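Side-chain contacts in methanogen homoaconitase large subunit (Methanocaldococcus jannaschii, PDB 4KP2), which forms, with a small subunit, a hydro-lyase that interconverts (R)-homocitrate, cis-homoaconitate and homoisocitrate by means of a [4Fe-4S] cluster in the 2-oxosuberate pathway: residues T152-A156 with T157-Y161; A50-H53 with D54-P58; K62-K65 with E66-S70. All coordinates share one frame; numbering follows the deposited sequence.

Contact 1: residues T152-A156 with T157-Y161; sequences TGFGA and TDMAY
Phe-154 meets Asp-158 and Met-159 where strand 150-153 turns into helix 156-165. Its CB lies 3.7 Å from CB of Asp-158 and just as near the CE methyl of Met-159. Its CG comes next and still touches both neighbours. Beyond CG the two edges of the ring part company. CD2 packs against the methyl, 3.6 Å from CE of Met-159. CD1 of Phe-154 lies 3.7 Å from CB of Asp-158; the two side chains cross at about a right angle. The carboxylate oxygen OD2 of Asp-158 sits at the ring edge, in its plane, 3.9 Å from Phe-154 CD1. Ring and carboxylate planes stand 83° apart. Met-159 reaches the ring by folding: its chain bends at chi2 (-78°) and again at chi3, which brings CE against CB and CD2 of Phe-154. On the way its CG passes 3.2 Å from the carbonyl O of Gly-155.

Gly-155 is the N-cap residue. Its O accepts the N-H of Met-159 at 3.0 Å. A weak bond from Ala-160 N to Ala-156 O continues the first turn. Phe-154 and Met-159 also both touch Ala-135 of strand 133-136. The side-chain contact is therefore mainly apolar, and the polar holding is left to the backbone. A carboxylate at an aromatic edge meets C-H groups of slightly positive character, so this placement is probably mildly favourable; it is not a hydrogen bond.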
ATOM      1  N   THR A 152     -13.294  -3.555 -26.284  1.00 36.84           N
ATOM      2  CA  THR A 152     -13.406  -4.924 -25.793  1.00 42.92           C
ATOM      3  C   THR A 152     -12.073  -5.431 -25.253  1.00 41.92           C
ATOM      4  O   THR A 152     -11.024  -4.837 -25.503  1.00 39.61           O
ATOM      5  CB  THR A 152     -13.890  -5.886 -26.895  1.00 41.97           C
ATOM      6  OG1 THR A 152     -13.052  -5.752 -28.049  1.00 37.85           O
ATOM      7  CG2 THR A 152     -15.329  -5.578 -27.281  1.00 47.61           C
ATOM      8  N   GLY A 153     -12.122  -6.533 -24.511  1.00 37.50           N
ATOM      9  CA  GLY A 153     -10.927  -7.117 -23.932  1.00 40.44           C
ATOM     10  C   GLY A 153     -10.442  -8.339 -24.687  1.00 44.28           C
ATOM     11  O   GLY A 153     -11.236  -9.167 -25.129  1.00 45.52           O
ATOM     12  N   PHE A 154      -9.126  -8.451 -24.829  1.00 44.64           N
ATOM     13  CA  PHE A 154      -8.527  -9.569 -25.546  1.00 41.92           C
ATOM     14  C   PHE A 154      -7.548 -10.332 -24.665  1.00 41.11           C
ATOM     15  O   PHE A 154      -7.073  -9.814 -23.655  1.00 33.08           O
ATOM     16  CB  PHE A 154      -7.810  -9.072 -26.801  1.00 37.69           C
ATOM     17  CG  PHE A 154      -8.724  -8.443 -27.812  1.00 43.57           C
ATOM     18  CD1 PHE A 154      -9.294  -9.207 -28.814  1.00 39.12           C
ATOM     19  CD2 PHE A 154      -9.015  -7.089 -27.763  1.00 43.67           C
ATOM     20  CE1 PHE A 154     -10.139  -8.634 -29.747  1.00 39.11           C
ATOM     21  CE2 PHE A 154      -9.857  -6.511 -28.693  1.00 36.39           C
ATOM     22  CZ  PHE A 154     -10.420  -7.285 -29.687  1.00 38.33           C
ATOM     23  N   GLY A 155      -7.243 -11.564 -25.059  1.00 42.60           N
ATOM     24  CA  GLY A 155      -6.289 -12.380 -24.335  1.00 37.89           C
ATOM     25  C   GLY A 155      -4.862 -12.051 -24.722  1.00 40.83           C
ATOM     26  O   GLY A 155      -4.619 -11.163 -25.538  1.00 35.81           O
ATOM     27  N   ALA A 156      -3.914 -12.773 -24.133  1.00 32.55           N
ATOM     28  CA  ALA A 156      -2.497 -12.550 -24.400  1.00 37.80           C
ATOM     29  C   ALA A 156      -2.154 -12.821 -25.862  1.00 44.05           C
ATOM     30  O   ALA A 156      -1.303 -12.150 -26.447  1.00 45.36           O
ATOM     31  CB  ALA A 156      -1.646 -13.420 -23.487  1.00 42.84           C
ATOM     32  N   THR A 157      -2.826 -13.808 -26.444  1.00 45.69           N
ATOM     33  CA  THR A 157      -2.613 -14.170 -27.840  1.00 44.83           C
ATOM     34  C   THR A 157      -3.083 -13.067 -28.788  1.00 37.91           C
ATOM     35  O   THR A 157      -2.336 -12.636 -29.667  1.00 37.01           O
ATOM     36  CB  THR A 157      -3.319 -15.500 -28.185  1.00 41.99           C
ATOM     37  OG1 THR A 157      -2.509 -16.599 -27.750  1.00 52.06           O
ATOM     38  CG2 THR A 157      -3.558 -15.618 -29.680  1.00 46.22           C
ATOM     39  N   ASP A 158      -4.318 -12.611 -28.600  1.00 36.93           N
ATOM     40  CA  ASP A 158      -4.895 -11.594 -29.473  1.00 42.35           C
ATOM     41  C   ASP A 158      -4.212 -10.240 -29.318  1.00 42.26           C
ATOM     42  O   ASP A 158      -4.138  -9.464 -30.269  1.00 41.27           O
ATOM     43  CB  ASP A 158      -6.399 -11.459 -29.226  1.00 40.49           C
ATOM     44  CG  ASP A 158      -7.191 -12.588 -29.849  1.00 41.57           C
ATOM     45  OD1 ASP A 158      -6.707 -13.174 -30.841  1.00 41.93           O
ATOM     46  OD2 ASP A 158      -8.297 -12.890 -29.353  1.00 50.08           O
ATOM     47  N   MET A 159      -3.713  -9.962 -28.118  1.00 44.69           N
ATOM     48  CA  MET A 159      -3.027  -8.702 -27.856  1.00 42.11           C
ATOM     49  C   MET A 159      -1.693  -8.628 -28.592  1.00 43.40           C
ATOM     50  O   MET A 159      -1.251  -7.549 -28.981  1.00 41.44           O
ATOM     51  CB  MET A 159      -2.823  -8.495 -26.353  1.00 45.19           C
ATOM     52  CG  MET A 159      -4.067  -8.019 -25.606  1.00 43.50           C
ATOM     53  SD  MET A 159      -4.414  -6.262 -25.819  1.00 53.55           S
ATOM     54  CE  MET A 159      -5.508  -6.273 -27.243  1.00 36.58           C
ATOM     55  N   ALA A 160      -1.059  -9.780 -28.778  1.00 39.69           N
ATOM     56  CA  ALA A 160       0.191  -9.852 -29.525  1.00 43.49           C
ATOM     57  C   ALA A 160      -0.069  -9.630 -31.010  1.00 45.61           C
ATOM     58  O   ALA A 160       0.701  -8.955 -31.693  1.00 45.47           O
ATOM     59  CB  ALA A 160       0.868 -11.192 -29.298  1.00 40.99           C
ATOM     60  N   TYR A 161      -1.161 -10.211 -31.497  1.00 43.59           N
ATOM     61  CA  TYR A 161      -1.574 -10.063 -32.887  1.00 40.21           C
ATOM     62  C   TYR A 161      -1.847  -8.599 -33.207  1.00 43.07           C
ATOM     63  O   TYR A 161      -1.406  -8.080 -34.233  1.00 46.03           O
ATOM     64  CB  TYR A 161      -2.829 -10.901 -33.147  1.00 40.42           C
ATOM     65  CG  TYR A 161      -3.321 -10.869 -34.576  1.00 40.69           C
ATOM     66  CD1 TYR A 161      -2.835 -11.765 -35.519  1.00 49.31           C
ATOM     67  CD2 TYR A 161      -4.282  -9.950 -34.981  1.00 47.84           C
ATOM     68  CE1 TYR A 161      -3.285 -11.742 -36.824  1.00 54.02           C
ATOM     69  CE2 TYR A 161      -4.737  -9.919 -36.284  1.00 49.27           C
ATOM     70  CZ  TYR A 161      -4.236 -10.817 -37.201  1.00 49.62           C
ATOM     71  OH  TYR A 161      -4.688 -10.790 -38.499  1.00 47.87           O
TER

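Contact 2: residues A50-H53 with D54-P58; sequences AMTH and DGTTP
The imidazole of His-53 carries Thr-56 on one face and the backbone of Asp-54 and Gly-55 at its edge. OG1 of Thr-56 stands 3.4 Å above the ring plane, over its centre. CB of Thr-56 makes a CH-pi contact over the same face, and its CG2 lies 3.6 Å from CE1 of His-53. At the edge, ND1 of His-53 accepts the N-H of Gly-55 at 3.0 Å, with the donor tilted 23° out of the ring plane. A chi1 of 55° sets the ring between its own N and carbonyl carbon, folded back over the turn that follows. The ring also stacks with that of His-83.

Thr-56 OG1 accepts His-53 N at 3.1 Å and bonds to Gly-137 O. The carbonyl O of His-53 takes three donors: Thr-57 N at 2.6 Å, nearly along the C=O axis, Thr-56 N at 2.9 Å and Thr-57 OG1 at 2.7 Å, the last two from above the carbonyl plane. A leucine in place of His-53 would probably leave the Gly-55 N-H without its acceptor and take away the stack on His-83.

Asp-54 bonds to the backbone of His-83 and Asn-84, and its side chain is about 7 Å from that of Cys-383, a predicted cluster ligand. The turn joins strand 49-53 to helix 57-67, with Thr-57 against helix 90-106 and Thr-52 bonded to Tyr-163 of helix 156-165.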
ATOM      1  N   ALA A  50      -4.267   0.332 -28.095  1.00 41.33           N
ATOM      2  CA  ALA A  50      -3.956  -0.983 -27.543  1.00 46.12           C
ATOM      3  C   ALA A  50      -3.279  -0.857 -26.182  1.00 48.09           C
ATOM      4  O   ALA A  50      -2.335  -0.085 -26.019  1.00 46.34           O
ATOM      5  CB  ALA A  50      -3.082  -1.769 -28.507  1.00 43.29           C
ATOM      6  N   MET A  51      -3.760  -1.620 -25.206  1.00 41.24           N
ATOM      7  CA  MET A  51      -3.252  -1.513 -23.841  1.00 44.45           C
ATOM      8  C   MET A  51      -3.143  -2.852 -23.114  1.00 44.15           C
ATOM      9  O   MET A  51      -4.060  -3.672 -23.154  1.00 40.86           O
ATOM     10  CB  MET A  51      -4.110  -0.536 -23.030  1.00 50.09           C
ATOM     11  CG  MET A  51      -4.005  -0.707 -21.522  1.00 43.45           C
ATOM     12  SD  MET A  51      -5.384  -1.645 -20.836  1.00 53.44           S
ATOM     13  CE  MET A  51      -4.513  -2.740 -19.719  1.00 42.27           C
ATOM     14  N   THR A  52      -2.009  -3.062 -22.451  1.00 43.10           N
ATOM     15  CA  THR A  52      -1.808  -4.222 -21.590  1.00 45.65           C
ATOM     16  C   THR A  52      -1.179  -3.792 -20.267  1.00 44.91           C
ATOM     17  O   THR A  52      -0.374  -2.860 -20.227  1.00 47.87           O
ATOM     18  CB  THR A  52      -0.912  -5.280 -22.257  1.00 43.70           C
ATOM     19  OG1 THR A  52       0.260  -4.650 -22.790  1.00 42.82           O
ATOM     20  CG2 THR A  52      -1.660  -5.982 -23.381  1.00 40.06           C
ATOM     21  N   HIS A  53      -1.550  -4.470 -19.186  1.00 42.26           N
ATOM     22  CA  HIS A  53      -1.023  -4.136 -17.865  1.00 41.49           C
ATOM     23  C   HIS A  53       0.064  -5.112 -17.418  1.00 46.10           C
ATOM     24  O   HIS A  53       0.417  -6.037 -18.150  1.00 49.84           O
ATOM     25  CB  HIS A  53      -2.150  -4.073 -16.829  1.00 45.07           C
ATOM     26  CG  HIS A  53      -2.982  -5.318 -16.760  1.00 46.54           C
ATOM     27  ND1 HIS A  53      -2.570  -6.453 -16.096  1.00 44.49           N
ATOM     28  CD2 HIS A  53      -4.203  -5.603 -17.269  1.00 46.90           C
ATOM     29  CE1 HIS A  53      -3.502  -7.383 -16.200  1.00 46.71           C
ATOM     30  NE2 HIS A  53      -4.504  -6.894 -16.908  1.00 49.87           N
ATOM     31  N   ASP A  54       0.584  -4.903 -16.210  1.00 43.26           N
ATOM     32  CA  ASP A  54       1.708  -5.683 -15.693  1.00 46.14           C
ATOM     33  C   ASP A  54       1.440  -7.186 -15.625  1.00 49.72           C
ATOM     34  O   ASP A  54       2.370  -7.987 -15.555  1.00 48.72           O
ATOM     35  CB  ASP A  54       2.131  -5.167 -14.315  1.00 45.45           C
ATOM     36  CG  ASP A  54       0.996  -5.181 -13.312  1.00 48.97           C
ATOM     37  OD1 ASP A  54      -0.159  -4.926 -13.716  1.00 52.56           O
ATOM     38  OD2 ASP A  54       1.256  -5.446 -12.120  1.00 47.31           O
ATOM     39  N   GLY A  55       0.167  -7.562 -15.644  1.00 44.90           N
ATOM     40  CA  GLY A  55      -0.210  -8.962 -15.591  1.00 43.92           C
ATOM     41  C   GLY A  55      -0.366  -9.585 -16.965  1.00 46.66           C
ATOM     42  O   GLY A  55      -0.306 -10.806 -17.109  1.00 45.84           O
ATOM     43  N   THR A  56      -0.561  -8.747 -17.979  1.00 41.36           N
ATOM     44  CA  THR A  56      -0.800  -9.238 -19.333  1.00 46.20           C
ATOM     45  C   THR A  56       0.239  -8.760 -20.350  1.00 50.58           C
ATOM     46  O   THR A  56       0.368  -9.343 -21.426  1.00 47.37           O
ATOM     47  CB  THR A  56      -2.212  -8.867 -19.827  1.00 42.94           C
ATOM     48  OG1 THR A  56      -2.419  -7.456 -19.685  1.00 42.24           O
ATOM     49  CG2 THR A  56      -3.264  -9.612 -19.020  1.00 32.67           C
ATOM     50  N   THR A  57       0.973  -7.705 -20.009  1.00 48.90           N
ATOM     51  CA  THR A  57       2.047  -7.217 -20.876  1.00 48.25           C
ATOM     52  C   THR A  57       3.153  -8.256 -21.127  1.00 47.11           C
ATOM     53  O   THR A  57       3.536  -8.472 -22.277  1.00 42.87           O
ATOM     54  CB  THR A  57       2.664  -5.886 -20.369  1.00 46.77           C
ATOM     55  OG1 THR A  57       1.642  -4.888 -20.261  1.00 42.80           O
ATOM     56  CG2 THR A  57       3.745  -5.397 -21.323  1.00 44.49           C
ATOM     57  N   PRO A  58       3.672  -8.905 -20.063  1.00 48.52           N
ATOM     58  CA  PRO A  58       4.702  -9.916 -20.332  1.00 51.98           C
ATOM     59  C   PRO A  58       4.133 -11.121 -21.069  1.00 47.58           C
ATOM     60  O   PRO A  58       4.852 -11.785 -21.816  1.00 45.27           O
ATOM     61  CB  PRO A  58       5.154 -10.340 -18.931  1.00 48.35           C
ATOM     62  CG  PRO A  58       4.720  -9.242 -18.034  1.00 49.17           C
ATOM     63  CD  PRO A  58       3.453  -8.733 -18.617  1.00 44.96           C
TER

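Contact 3: residues K62-K65 with E66-S70; sequences KALK and EMSDS
The backbone O of Lys-62 lies 3.6 Å from CG of Glu-66, a packing contact toward the C-terminal end of helix 57-67, the helix of a beta-alpha-beta unit. The amine itself does not close on the acid: NZ of Lys-62 is 5.7 Å from OE2 of Glu-66, so any attraction is at a distance. One residue on, Ala-63 O accepts a weak bond from Glu-66 N at 3.5 Å. The same oxygen has CG of Met-67 beside it at 3.4 Å. Met-67 has chi1 of 40°, which folds CG over the last turn.

Leu-64 meets the second segment through both its carbonyl and its side chain. Its O accepts Ser-68 N at 3.1 Å and takes a weak bond from Met-67 N. Its CD1 lies 3.7 Å from CB of Ser-68. With CG of Leu-64 anti to N (chi1 -179°), the side chain also reaches Phe-102 and Phe-106 of helix 90-106. Ala-63, Leu-64 and Met-67 pack on helix 156-165 as well.

Farther on, OG of Ser-68 donates to Ser-70 O at 2.9 Å, in the carbonyl plane and on a lone pair. The bonds of Glu-66 N and Met-67 N are weak, that of Ser-68 N is firmer, and the serine hydroxyl then fastens the chain beyond.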
ATOM      1  N   LYS A  62       5.753 -12.034 -24.670  1.00 41.24           N
ATOM      2  CA  LYS A  62       6.295 -13.366 -24.912  1.00 50.01           C
ATOM      3  C   LYS A  62       5.625 -13.991 -26.131  1.00 52.09           C
ATOM      4  O   LYS A  62       6.264 -14.697 -26.912  1.00 54.38           O
ATOM      5  CB  LYS A  62       6.089 -14.252 -23.684  1.00 53.26           C
ATOM      6  CG  LYS A  62       7.313 -15.057 -23.266  1.00 57.36           C
ATOM      7  CD  LYS A  62       7.734 -16.043 -24.343  1.00 66.50           C
ATOM      8  CE  LYS A  62       8.848 -16.951 -23.852  1.00 66.30           C
ATOM      9  NZ  LYS A  62      10.025 -16.175 -23.372  1.00 70.46           N
ATOM     10  N   ALA A  63       4.333 -13.721 -26.291  1.00 46.35           N
ATOM     11  CA  ALA A  63       3.586 -14.205 -27.444  1.00 46.23           C
ATOM     12  C   ALA A  63       3.995 -13.453 -28.706  1.00 51.11           C
ATOM     13  O   ALA A  63       3.940 -13.995 -29.810  1.00 52.03           O
ATOM     14  CB  ALA A  63       2.094 -14.068 -27.202  1.00 44.25           C
ATOM     15  N   LEU A  64       4.406 -12.200 -28.532  1.00 49.01           N
ATOM     16  CA  LEU A  64       4.820 -11.361 -29.649  1.00 48.49           C
ATOM     17  C   LEU A  64       6.190 -11.782 -30.172  1.00 52.35           C
ATOM     18  O   LEU A  64       6.498 -11.609 -31.352  1.00 52.05           O
ATOM     19  CB  LEU A  64       4.848  -9.892 -29.222  1.00 48.58           C
ATOM     20  CG  LEU A  64       5.227  -8.851 -30.277  1.00 45.67           C
ATOM     21  CD1 LEU A  64       4.233  -8.869 -31.427  1.00 41.21           C
ATOM     22  CD2 LEU A  64       5.308  -7.467 -29.654  1.00 41.30           C
ATOM     23  N   LYS A  65       7.007 -12.345 -29.288  1.00 48.07           N
ATOM     24  CA  LYS A  65       8.368 -12.741 -29.634  1.00 54.62           C
ATOM     25  C   LYS A  65       8.414 -14.033 -30.447  1.00 56.93           C
ATOM     26  O   LYS A  65       9.479 -14.449 -30.903  1.00 59.16           O
ATOM     27  CB  LYS A  65       9.214 -12.885 -28.368  1.00 49.70           C
ATOM     28  CG  LYS A  65       9.436 -11.580 -27.624  1.00 51.00           C
ATOM     29  CD  LYS A  65       9.818 -11.825 -26.175  1.00 49.19           C
ATOM     30  CE  LYS A  65      11.092 -12.642 -26.067  1.00 51.96           C
ATOM     31  NZ  LYS A  65      12.256 -11.917 -26.642  1.00 67.46           N
ATOM     32  N   GLU A  66       7.259 -14.665 -30.625  1.00 54.60           N
ATOM     33  CA  GLU A  66       7.182 -15.918 -31.366  1.00 47.29           C
ATOM     34  C   GLU A  66       6.777 -15.692 -32.817  1.00 59.53           C
ATOM     35  O   GLU A  66       7.136 -16.468 -33.700  1.00 61.08           O
ATOM     36  CB  GLU A  66       6.191 -16.872 -30.699  1.00 46.18           C
ATOM     37  CG  GLU A  66       6.602 -17.330 -29.309  1.00 54.48           C
ATOM     38  CD  GLU A  66       7.743 -18.329 -29.337  1.00 61.71           C
ATOM     39  OE1 GLU A  66       7.987 -18.925 -30.408  1.00 60.46           O
ATOM     40  OE2 GLU A  66       8.391 -18.521 -28.287  1.00 67.59           O
ATOM     41  N   MET A  67       6.030 -14.621 -33.057  1.00 55.44           N
ATOM     42  CA  MET A  67       5.479 -14.360 -34.381  1.00 50.58           C
ATOM     43  C   MET A  67       6.108 -13.147 -35.062  1.00 58.33           C
ATOM     44  O   MET A  67       6.567 -13.235 -36.202  1.00 68.76           O
ATOM     45  CB  MET A  67       3.962 -14.178 -34.295  1.00 52.79           C
ATOM     46  CG  MET A  67       3.506 -13.384 -33.081  1.00 54.81           C
ATOM     47  SD  MET A  67       1.881 -12.647 -33.321  1.00 61.94           S
ATOM     48  CE  MET A  67       2.208 -11.620 -34.751  1.00 55.91           C
ATOM     49  N   SER A  68       6.125 -12.020 -34.362  1.00 60.86           N
ATOM     50  CA  SER A  68       6.600 -10.772 -34.946  1.00 57.87           C
ATOM     51  C   SER A  68       7.904 -10.299 -34.323  1.00 56.76           C
ATOM     52  O   SER A  68       8.385 -10.869 -33.345  1.00 57.39           O
ATOM     53  CB  SER A  68       5.534  -9.682 -34.817  1.00 57.10           C
ATOM     54  OG  SER A  68       5.998  -8.452 -35.345  1.00 52.99           O
ATOM     55  N   ASP A  69       8.467  -9.245 -34.900  1.00 58.56           N
ATOM     56  CA  ASP A  69       9.729  -8.693 -34.433  1.00 59.10           C
ATOM     57  C   ASP A  69       9.635  -7.178 -34.306  1.00 55.24           C
ATOM     58  O   ASP A  69      10.644  -6.494 -34.135  1.00 56.06           O
ATOM     59  CB  ASP A  69      10.859  -9.082 -35.387  1.00 65.54           C
ATOM     60  CG  ASP A  69      10.520  -8.801 -36.840  1.00 74.17           C
ATOM     61  OD1 ASP A  69       9.323  -8.849 -37.193  1.00 69.86           O
ATOM     62  OD2 ASP A  69      11.454  -8.538 -37.627  1.00 82.62           O
ATOM     63  N   SER A  70       8.413  -6.662 -34.390  1.00 52.43           N
ATOM     64  CA  SER A  70       8.181  -5.228 -34.312  1.00 52.88           C
ATOM     65  C   SER A  70       6.726  -4.922 -33.982  1.00 55.60           C
ATOM     66  O   SER A  70       5.828  -5.693 -34.320  1.00 56.96           O
ATOM     67  CB  SER A  70       8.556  -4.557 -35.634  1.00 59.39           C
ATOM     68  OG  SER A  70       7.745  -5.038 -36.692  1.00 57.82           O
TER

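In the fold
From the N terminus, contact 2 comes first. It closes the turn between strand 49-53 and helix 57-67, the opening of a beta-alpha-beta unit that ends in strand 77-80. Contact 3 follows at the far end of the same helix, where the chain leaves for that strand. Contact 1 comes last, at the turn from edge strand 150-153 of the same parallel sheet into helix 156-165. The three are in series; none nests within or crosses another. Contact 1 touches both others; contacts 2 and 3 share helix 57-67 but do not otherwise touch. Met-159 of contact 1 packs on Thr-52 of contact 2. Ala-160 lies against Ala-63 and Leu-64 of contact 3, joining helix 156-165 to helix 57-67.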